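Local coordinates for protein mandelate racemase/muconate lactonizing enzyme (Polaromonas sp., PDB 2OG9) that probably catalyses a metal-dependent reaction of the enolase superfamily, such as the proton abstraction next to a carboxylate by which mandelate racemase inverts its substrate, at residues 144-149 against 330-335; 321-326 against 356-361; 304-309 against 326-331. All coordinates share one frame; numbering follows the deposited sequence.

Contact 1: residues 144-149 against 330-335; sequences SYRDSV and REPWVE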
loop_
_atom_site.group_PDB
_atom_site.type_symbol
_atom_site.label_atom_id
_atom_site.label_comp_id
_atom_site.label_asym_id
_atom_site.label_seq_id
_atom_site.Cartn_x
_atom_site.Cartn_y
_atom_site.Cartn_z
ATOM N N SER A 144 31.825 1.395 21.401
ATOM C CA SER A 144 32.086 2.277 20.269
ATOM C C SER A 144 32.558 1.571 19.007
ATOM O O SER A 144 32.966 0.414 19.039
ATOM C CB SER A 144 33.108 3.350 20.662
ATOM O OG SER A 144 34.379 2.776 20.881
ATOM N N TYR A 145 32.482 2.287 17.890
ATOM C CA TYR A 145 32.912 1.774 16.595
ATOM C C TYR A 145 34.141 2.533 16.124
ATOM O O TYR A 145 34.807 2.127 15.165
ATOM C CB TYR A 145 31.798 1.956 15.566
ATOM C CG TYR A 145 30.731 0.898 15.625
ATOM C CD1 TYR A 145 30.868 -0.291 14.915
ATOM C CD2 TYR A 145 29.575 1.084 16.387
ATOM C CE1 TYR A 145 29.880 -1.270 14.954
ATOM C CE2 TYR A 145 28.583 0.106 16.434
ATOM C CZ TYR A 145 28.746 -1.065 15.711
ATOM O OH TYR A 145 27.764 -2.027 15.729
ATOM N N ARG A 146 34.438 3.637 16.801
ATOM C CA ARG A 146 35.571 4.477 16.428
ATOM C C ARG A 146 36.070 5.288 17.619
ATOM O O ARG A 146 35.319 5.559 18.558
ATOM C CB ARG A 146 35.144 5.426 15.299
ATOM C CG ARG A 146 33.964 6.347 15.660
ATOM C CD ARG A 146 33.350 6.994 14.409
ATOM N NE ARG A 146 32.784 5.984 13.513
ATOM C CZ ARG A 146 31.606 5.390 13.692
ATOM N NH1 ARG A 146 30.840 5.707 14.734
ATOM N NH2 ARG A 146 31.201 4.454 12.845
ATOM N N ASP A 147 37.336 5.688 17.576
ATOM C CA ASP A 147 37.902 6.474 18.666
ATOM C C ASP A 147 37.934 7.968 18.357
ATOM O O ASP A 147 38.384 8.767 19.170
ATOM C CB ASP A 147 39.300 5.958 19.012
ATOM C CG ASP A 147 39.275 4.525 19.514
ATOM O OD1 ASP A 147 38.370 4.191 20.312
ATOM O OD2 ASP A 147 40.156 3.731 19.118
ATOM N N SER A 148 37.444 8.341 17.179
ATOM C CA SER A 148 37.383 9.746 16.777
ATOM C C SER A 148 36.243 9.866 15.768
ATOM O O SER A 148 35.938 8.905 15.072
ATOM C CB SER A 148 38.707 10.200 16.152
ATOM O OG SER A 148 38.938 9.562 14.915
ATOM N N VAL A 149 35.631 11.044 15.692
ATOM C CA VAL A 149 34.489 11.280 14.810
ATOM C C VAL A 149 34.688 12.455 13.847
ATOM O O VAL A 149 35.206 13.503 14.237
ATOM C CB VAL A 149 33.222 11.552 15.663
ATOM C CG1 VAL A 149 32.023 11.806 14.762
ATOM C CG2 VAL A 149 32.951 10.363 16.587
ATOM N N ARG A 330 27.522 3.357 11.486
ATOM C CA ARG A 330 28.042 4.041 10.301
ATOM C C ARG A 330 28.691 5.382 10.631
ATOM O O ARG A 330 28.260 6.075 11.547
ATOM C CB ARG A 330 26.922 4.243 9.278
ATOM C CG ARG A 330 26.492 2.965 8.569
ATOM C CD ARG A 330 25.392 3.251 7.560
ATOM N NE ARG A 330 24.085 3.385 8.191
ATOM C CZ ARG A 330 23.382 2.363 8.670
ATOM N NH1 ARG A 330 23.862 1.131 8.588
ATOM N NH2 ARG A 330 22.195 2.569 9.224
ATOM N N GLU A 331 29.719 5.744 9.866
ATOM C CA GLU A 331 30.454 6.990 10.083
ATOM C C GLU A 331 29.586 8.240 10.189
ATOM O O GLU A 331 29.025 8.705 9.197
ATOM C CB GLU A 331 31.491 7.197 8.970
ATOM C CG GLU A 331 32.737 6.328 9.094
ATOM C CD GLU A 331 33.591 6.693 10.302
ATOM O OE1 GLU A 331 33.922 7.887 10.453
ATOM O OE2 GLU A 331 33.937 5.785 11.093
ATOM N N PRO A 332 29.472 8.805 11.400
ATOM C CA PRO A 332 28.667 10.010 11.605
ATOM C C PRO A 332 29.492 11.292 11.460
ATOM O O PRO A 332 30.699 11.248 11.195
ATOM C CB PRO A 332 28.154 9.829 13.027
ATOM C CG PRO A 332 29.351 9.223 13.708
ATOM C CD PRO A 332 29.856 8.201 12.694
ATOM N N TRP A 333 28.815 12.425 11.611
ATOM C CA TRP A 333 29.447 13.740 11.575
ATOM C C TRP A 333 28.960 14.465 12.827
ATOM O O TRP A 333 27.792 14.346 13.194
ATOM C CB TRP A 333 29.004 14.565 10.359
ATOM C CG TRP A 333 29.673 14.246 9.050
ATOM C CD1 TRP A 333 29.245 13.358 8.102
ATOM C CD2 TRP A 333 30.840 14.878 8.510
ATOM N NE1 TRP A 333 30.070 13.407 7.001
ATOM C CE2 TRP A 333 31.057 14.331 7.223
ATOM C CE3 TRP A 333 31.723 15.860 8.985
ATOM C CZ2 TRP A 333 32.122 14.733 6.405
ATOM C CZ3 TRP A 333 32.783 16.260 8.172
ATOM C CH2 TRP A 333 32.971 15.696 6.893
ATOM N N VAL A 334 29.848 15.202 13.487
ATOM C CA VAL A 334 29.481 15.972 14.671
ATOM C C VAL A 334 30.013 17.387 14.491
ATOM O O VAL A 334 31.141 17.571 14.015
ATOM C CB VAL A 334 30.088 15.366 15.965
ATOM C CG1 VAL A 334 29.844 16.307 17.134
ATOM C CG2 VAL A 334 29.460 14.009 16.254
ATOM N N GLU A 335 29.214 18.385 14.857
ATOM C CA GLU A 335 29.631 19.780 14.727
ATOM C C GLU A 335 30.504 20.218 15.888
ATOM O O GLU A 335 30.160 19.984 17.058
ATOM C CB GLU A 335 28.395 20.702 14.637
ATOM C CG GLU A 335 28.757 22.179 14.656
ATOM C CD GLU A 335 27.561 23.072 14.450
ATOM O OE1 GLU A 335 26.499 22.769 15.031
ATOM O OE2 GLU A 335 27.681 24.079 13.723
HETATM O O HOH W 1 32.893 3.373 10.776
#
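The barrel of the enolase superfamily closes here, where its first strand, 148-152, runs parallel to its last, 333-335, and Arg-146 and Val-149 on one side meet Glu-331, Pro-332 and Val-334 on the other. Arg-146 carries the polar half. Its chain bends at chi3 (63°), which swings NE round toward the carboxylate of Glu-331. Arg-146 NE donates to Glu-331 OE2 in a salt bridge of 2.7 Å, with an N-H...O angle of 159°. The bond lies near the guanidinium plane, yet OE2 is met from well above the plane of its own carboxylate, and the two flat groups stand nearly perpendicular (79°). A water bridges the same pair, accepting from Arg-146 NH2 at 2.9 Å and donating to Glu-331 OE2 at 2.6 Å. Pro-332 CD approaches tip to tip and lies over one guanidinium face near the rim, 3.4 Å from Arg-146 NH1, while Tyr-145 CB covers the opposite face. Farther along, Val-149 CG1 touches two apolar partners, Pro-332 CG at 3.9 Å and Val-334 CG2 at 3.7 Å; the two valine side chains cross at about a right angle. Arg-146 NH1 also bonds Tyr-328 O, NH2 bonds Pro-329 O weakly, and Glu-331 OE1 pairs with Arg-354. With both faces covered and all three nitrogens engaged, the buried guanidinium has little freedom to turn, and the carboxylate, set between two arginines, is likely to be held in its charged form.

Contact 2: residues 321-326 against 356-361; sequences HVHLAA and LVPTRP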
loop_
_atom_site.group_PDB
_atom_site.type_symbol
_atom_site.label_atom_id
_atom_site.label_comp_id
_atom_site.label_asym_id
_atom_site.label_seq_id
_atom_site.Cartn_x
_atom_site.Cartn_y
_atom_site.Cartn_z
ATOM N N HIS A 321 27.286 14.459 22.371
ATOM C CA HIS A 321 27.144 13.734 21.112
ATOM C C HIS A 321 28.381 13.031 20.572
ATOM O O HIS A 321 28.258 12.077 19.806
ATOM C CB HIS A 321 26.550 14.655 20.049
ATOM C CG HIS A 321 25.146 15.073 20.354
ATOM N ND1 HIS A 321 24.157 14.167 20.675
ATOM C CD2 HIS A 321 24.565 16.293 20.393
ATOM C CE1 HIS A 321 23.027 14.813 20.898
ATOM N NE2 HIS A 321 23.247 16.105 20.734
ATOM N N VAL A 322 29.571 13.479 20.959
ATOM C CA VAL A 322 30.772 12.807 20.480
ATOM C C VAL A 322 30.753 11.359 20.978
ATOM O O VAL A 322 31.195 10.439 20.280
ATOM C CB VAL A 322 32.072 13.520 20.961
ATOM C CG1 VAL A 322 32.154 13.543 22.479
ATOM C CG2 VAL A 322 33.277 12.814 20.378
ATOM N N HIS A 323 30.229 11.149 22.184
ATOM C CA HIS A 323 30.141 9.802 22.744
ATOM C C HIS A 323 29.069 8.985 22.032
ATOM O O HIS A 323 29.280 7.816 21.696
ATOM C CB HIS A 323 29.806 9.868 24.233
ATOM C CG HIS A 323 30.928 10.377 25.079
ATOM N ND1 HIS A 323 32.032 9.611 25.390
ATOM C CD2 HIS A 323 31.134 11.584 25.657
ATOM C CE1 HIS A 323 32.869 10.324 26.122
ATOM N NE2 HIS A 323 32.349 11.526 26.299
ATOM N N LEU A 324 27.908 9.600 21.820
ATOM C CA LEU A 324 26.804 8.920 21.161
ATOM C C LEU A 324 27.145 8.602 19.703
ATOM O O LEU A 324 26.846 7.513 19.215
ATOM C CB LEU A 324 25.536 9.778 21.261
ATOM C CG LEU A 324 25.070 10.010 22.708
ATOM C CD1 LEU A 324 23.916 11.002 22.760
ATOM C CD2 LEU A 324 24.651 8.680 23.322
ATOM N N ALA A 325 27.787 9.545 19.018
ATOM C CA ALA A 325 28.179 9.335 17.628
ATOM C C ALA A 325 29.194 8.201 17.509
ATOM O O ALA A 325 29.184 7.443 16.538
ATOM C CB ALA A 325 28.765 10.621 17.046
ATOM N N ALA A 326 30.074 8.081 18.496
ATOM C CA ALA A 326 31.085 7.032 18.469
ATOM C C ALA A 326 30.435 5.649 18.502
ATOM O O ALA A 326 30.993 4.678 17.995
ATOM C CB ALA A 326 32.031 7.188 19.659
ATOM N N LEU A 356 38.412 13.902 18.778
ATOM C CA LEU A 356 38.708 12.711 19.558
ATOM C C LEU A 356 37.622 12.437 20.585
ATOM O O LEU A 356 37.111 13.351 21.229
ATOM C CB LEU A 356 40.052 12.856 20.287
ATOM C CG LEU A 356 41.305 13.141 19.451
ATOM C CD1 LEU A 356 42.532 13.182 20.366
ATOM C CD2 LEU A 356 41.477 12.073 18.387
ATOM N N VAL A 357 37.267 11.170 20.726
ATOM C CA VAL A 357 36.269 10.792 21.707
ATOM C C VAL A 357 37.004 10.797 23.041
ATOM O O VAL A 357 38.040 10.159 23.172
ATOM C CB VAL A 357 35.732 9.380 21.428
ATOM C CG1 VAL A 357 34.775 8.964 22.530
ATOM C CG2 VAL A 357 35.031 9.356 20.073
ATOM N N PRO A 358 36.501 11.549 24.031
ATOM C CA PRO A 358 37.144 11.610 25.349
ATOM C C PRO A 358 37.324 10.209 25.931
ATOM O O PRO A 358 36.500 9.325 25.691
ATOM C CB PRO A 358 36.174 12.460 26.164
ATOM C CG PRO A 358 35.627 13.395 25.151
ATOM C CD PRO A 358 35.371 12.492 23.958
ATOM N N THR A 359 38.399 10.008 26.690
ATOM C CA THR A 359 38.669 8.702 27.283
ATOM C C THR A 359 38.397 8.637 28.783
ATOM O O THR A 359 38.426 7.559 29.371
ATOM C CB THR A 359 40.131 8.249 27.024
ATOM O OG1 THR A 359 41.039 9.231 27.538
ATOM C CG2 THR A 359 40.372 8.061 25.533
ATOM N N ARG A 360 38.125 9.781 29.402
ATOM C CA ARG A 360 37.832 9.809 30.834
ATOM C C ARG A 360 36.464 9.173 31.126
ATOM O O ARG A 360 35.625 9.050 30.236
ATOM C CB ARG A 360 37.882 11.256 31.352
ATOM C CG ARG A 360 37.751 12.317 30.270
ATOM C CD ARG A 360 38.161 13.699 30.783
ATOM N NE ARG A 360 38.466 14.615 29.685
ATOM C CZ ARG A 360 37.563 15.119 28.847
ATOM N NH1 ARG A 360 36.284 14.806 28.979
ATOM N NH2 ARG A 360 37.942 15.925 27.865
ATOM N N PRO A 361 36.233 8.743 32.378
ATOM C CA PRO A 361 34.968 8.115 32.790
ATOM C C PRO A 361 33.714 8.963 32.562
ATOM O O PRO A 361 33.729 10.179 32.774
ATOM C CB PRO A 361 35.195 7.824 34.270
ATOM C CG PRO A 361 36.676 7.553 34.331
ATOM C CD PRO A 361 37.242 8.646 33.451
#
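Val-322 overlaps both Val-357 and Pro-358 with its two methyl groups, one branch for each. CG2, anti to the backbone N, lies against Val-357, 3.8 Å from CA and 3.9 Å from CG2. CG1, placed between the backbone N and the carbonyl carbon (chi1 60°), meets Pro-358 tip to tip, at 3.7 Å from CD. One turn on along the helix, Ala-326 CB touches Val-357 CG2 at 3.7 Å, so this methyl rests on two successive turns. The other branch, Val-357 CG1, approaches His-323 ND1 at 4.0 Å. The imidazole reaches out past the two valines, its CE1 and NE2 each 3.9 Å from Pro-358 CB, and the pyrrolidine crosses it at a slant. No hydrogen bond joins the two segments; the polar ends of the ring are satisfied beyond them, ND1 by the backbone N of Ala-139 and NE2 by the carbonyl O of Leu-363. That pattern would suit a neutral ring with its proton on NE2, and fixes its rotation. An alanine in place of His-323 would probably leave the Ala-139 amide and the Leu-363 carbonyl without their mates and open a gap beside Pro-358. Ala-139 also packs on Ala-326 and Val-357, so helix 138-142 borders the same apolar patch. The arrangement belongs to the (beta/alpha)7-beta barrel of the enolase superfamily: the helix before the last barrel strand, 318-326, is covered on one flank by the chain leaving strand 354-356, on its way back to the N-terminal domain, where strand 375-382 joins the antiparallel sheet.

Contact 3: residues 304-309 against 326-331; sequences LAEHAG and AAYPRE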
loop_
_atom_site.group_PDB
_atom_site.type_symbol
_atom_site.label_atom_id
_atom_site.label_comp_id
_atom_site.label_asym_id
_atom_site.label_seq_id
_atom_site.Cartn_x
_atom_site.Cartn_y
_atom_site.Cartn_z
ATOM N N LEU A 304 16.320 3.105 15.489
ATOM C CA LEU A 304 15.391 3.227 14.364
ATOM C C LEU A 304 16.144 3.690 13.111
ATOM O O LEU A 304 15.924 3.167 12.019
ATOM C CB LEU A 304 14.268 4.222 14.692
ATOM C CG LEU A 304 13.221 3.782 15.726
ATOM C CD1 LEU A 304 12.175 4.869 15.899
ATOM C CD2 LEU A 304 12.556 2.490 15.265
ATOM N N ALA A 305 17.033 4.665 13.275
ATOM C CA ALA A 305 17.811 5.180 12.149
ATOM C C ALA A 305 18.757 4.113 11.605
ATOM O O ALA A 305 18.956 4.000 10.392
ATOM C CB ALA A 305 18.611 6.416 12.573
ATOM N N GLU A 306 19.345 3.339 12.512
ATOM C CA GLU A 306 20.277 2.285 12.131
ATOM C C GLU A 306 19.570 1.252 11.257
ATOM O O GLU A 306 20.062 0.883 10.182
ATOM C CB GLU A 306 20.838 1.615 13.389
ATOM C CG GLU A 306 22.123 0.843 13.177
ATOM C CD GLU A 306 21.934 -0.393 12.332
ATOM O OE1 GLU A 306 21.047 -1.207 12.665
ATOM O OE2 GLU A 306 22.679 -0.556 11.339
ATOM N N HIS A 307 18.408 0.802 11.723
ATOM C CA HIS A 307 17.607 -0.191 11.010
ATOM C C HIS A 307 17.155 0.329 9.648
ATOM O O HIS A 307 17.083 -0.427 8.683
ATOM C CB HIS A 307 16.378 -0.567 11.849
ATOM C CG HIS A 307 15.587 -1.707 11.290
ATOM N ND1 HIS A 307 16.089 -2.989 11.196
ATOM C CD2 HIS A 307 14.326 -1.761 10.797
ATOM C CE1 HIS A 307 15.174 -3.782 10.670
ATOM N NE2 HIS A 307 14.095 -3.062 10.420
ATOM N N ALA A 308 16.851 1.618 9.574
ATOM C CA ALA A 308 16.398 2.213 8.320
ATOM C C ALA A 308 17.561 2.465 7.362
ATOM O O ALA A 308 17.353 2.927 6.244
ATOM C CB ALA A 308 15.655 3.517 8.597
ATOM N N GLY A 309 18.779 2.167 7.813
ATOM C CA GLY A 309 19.961 2.358 6.986
ATOM C C GLY A 309 20.406 3.801 6.788
ATOM O O GLY A 309 21.092 4.115 5.809
ATOM N N ALA A 326 30.074 8.081 18.496
ATOM C CA ALA A 326 31.085 7.032 18.469
ATOM C C ALA A 326 30.435 5.649 18.502
ATOM O O ALA A 326 30.993 4.678 17.995
ATOM C CB ALA A 326 32.031 7.188 19.659
ATOM N N ALA A 327 29.254 5.572 19.099
ATOM C CA ALA A 327 28.528 4.313 19.226
ATOM C C ALA A 327 27.648 3.936 18.030
ATOM O O ALA A 327 27.053 2.863 18.028
ATOM C CB ALA A 327 27.676 4.342 20.506
ATOM N N TYR A 328 27.560 4.800 17.020
ATOM C CA TYR A 328 26.730 4.502 15.843
ATOM C C TYR A 328 27.539 3.671 14.841
ATOM O O TYR A 328 28.697 3.977 14.570
ATOM C CB TYR A 328 26.260 5.805 15.187
ATOM C CG TYR A 328 25.084 5.636 14.244
ATOM C CD1 TYR A 328 23.815 5.311 14.731
ATOM C CD2 TYR A 328 25.236 5.807 12.868
ATOM C CE1 TYR A 328 22.722 5.159 13.865
ATOM C CE2 TYR A 328 24.154 5.657 11.997
ATOM C CZ TYR A 328 22.902 5.331 12.504
ATOM O OH TYR A 328 21.838 5.165 11.641
ATOM N N PRO A 329 26.931 2.617 14.269
ATOM C CA PRO A 329 27.584 1.724 13.301
ATOM C C PRO A 329 28.219 2.394 12.084
ATOM O O PRO A 329 29.325 2.033 11.683
ATOM C CB PRO A 329 26.461 0.765 12.901
ATOM C CG PRO A 329 25.567 0.751 14.118
ATOM C CD PRO A 329 25.534 2.203 14.500
ATOM N N ARG A 330 27.522 3.357 11.486
ATOM C CA ARG A 330 28.042 4.041 10.301
ATOM C C ARG A 330 28.691 5.382 10.631
ATOM O O ARG A 330 28.260 6.075 11.547
ATOM C CB ARG A 330 26.922 4.243 9.278
ATOM C CG ARG A 330 26.492 2.965 8.569
ATOM C CD ARG A 330 25.392 3.251 7.560
ATOM N NE ARG A 330 24.085 3.385 8.191
ATOM C CZ ARG A 330 23.382 2.363 8.670
ATOM N NH1 ARG A 330 23.862 1.131 8.588
ATOM N NH2 ARG A 330 22.195 2.569 9.224
ATOM N N GLU A 331 29.719 5.744 9.866
ATOM C CA GLU A 331 30.454 6.990 10.083
ATOM C C GLU A 331 29.586 8.240 10.189
ATOM O O GLU A 331 29.025 8.705 9.197
ATOM C CB GLU A 331 31.491 7.197 8.970
ATOM C CG GLU A 331 32.737 6.328 9.094
ATOM C CD GLU A 331 33.591 6.693 10.302
ATOM O OE1 GLU A 331 33.922 7.887 10.453
ATOM O OE2 GLU A 331 33.937 5.785 11.093
#
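Glu-306, Arg-330 and Tyr-328 carry this contact, grouped at the C-terminal end of helix 295-307. Arg-330 reaches the helix end with NH2, which donates to Glu-306 O at 2.9 Å, with an N-H...O angle of 155°. The bond lies in both the carbonyl and the guanidinium planes and uses a lone pair of the oxygen. That same oxygen accepts Gly-309 N at 3.0 Å within the Schellman motif that ends the helix, so two donors grip it. Gly-309, whose positive phi suits the turn, brings CA to 3.2 Å from Arg-330 NH2 and sets its carbonyl O over one face of the guanidinium. The carboxylate of Glu-306 adds a long, weak salt bridge, OE2 to Arg-330 NH1 at 3.4 Å. Higher up the same side chain, Glu-306 CG rests on Pro-329 CG at 3.6 Å. Tyr-328 CG lies anti to the backbone N (chi1 -162°), and the phenol beyond it reaches the helix backbone: OH lies 3.6 Å from Ala-305 CB, and the ring edge meets Ala-305 C. Its hydroxyl bonds Leu-310 O, the carbonyl that also takes Arg-330 NE. The guanidinium among these helix-end carbonyls would probably offset the partial negative charge there. Tyr-328 packs also on Leu-312 and Arg-330 on Met-311, so the loop before strand 333-335 sits across the junction of helix 295-307 and strand 311-312, while Leu-304 and Ala-308 face helix 270-278.

In the fold
From the N terminus, the chain first enters these contacts at 144-149, the approach to the first barrel strand. Contact 1 closes the longest loop, with 180 residues between its segments, by joining that strand to the last one. Contact 3 spans 16 residues, from the end of helix 295-307 to the turn after helix 318-326; it lies within the span of contact 1 and ends on overlapping residues, Arg-330 and Glu-331. Contact 2 spans 29 residues and crosses both: 321-326 lies within their loops, overlapping 326-331 at Ala-326, while 356-361 comes after both. Backbone bonds from Tyr-145 to Ala-326 and from Asp-147 to Val-357 tie barrel closure, helix 318-326 and the C-terminal chain together.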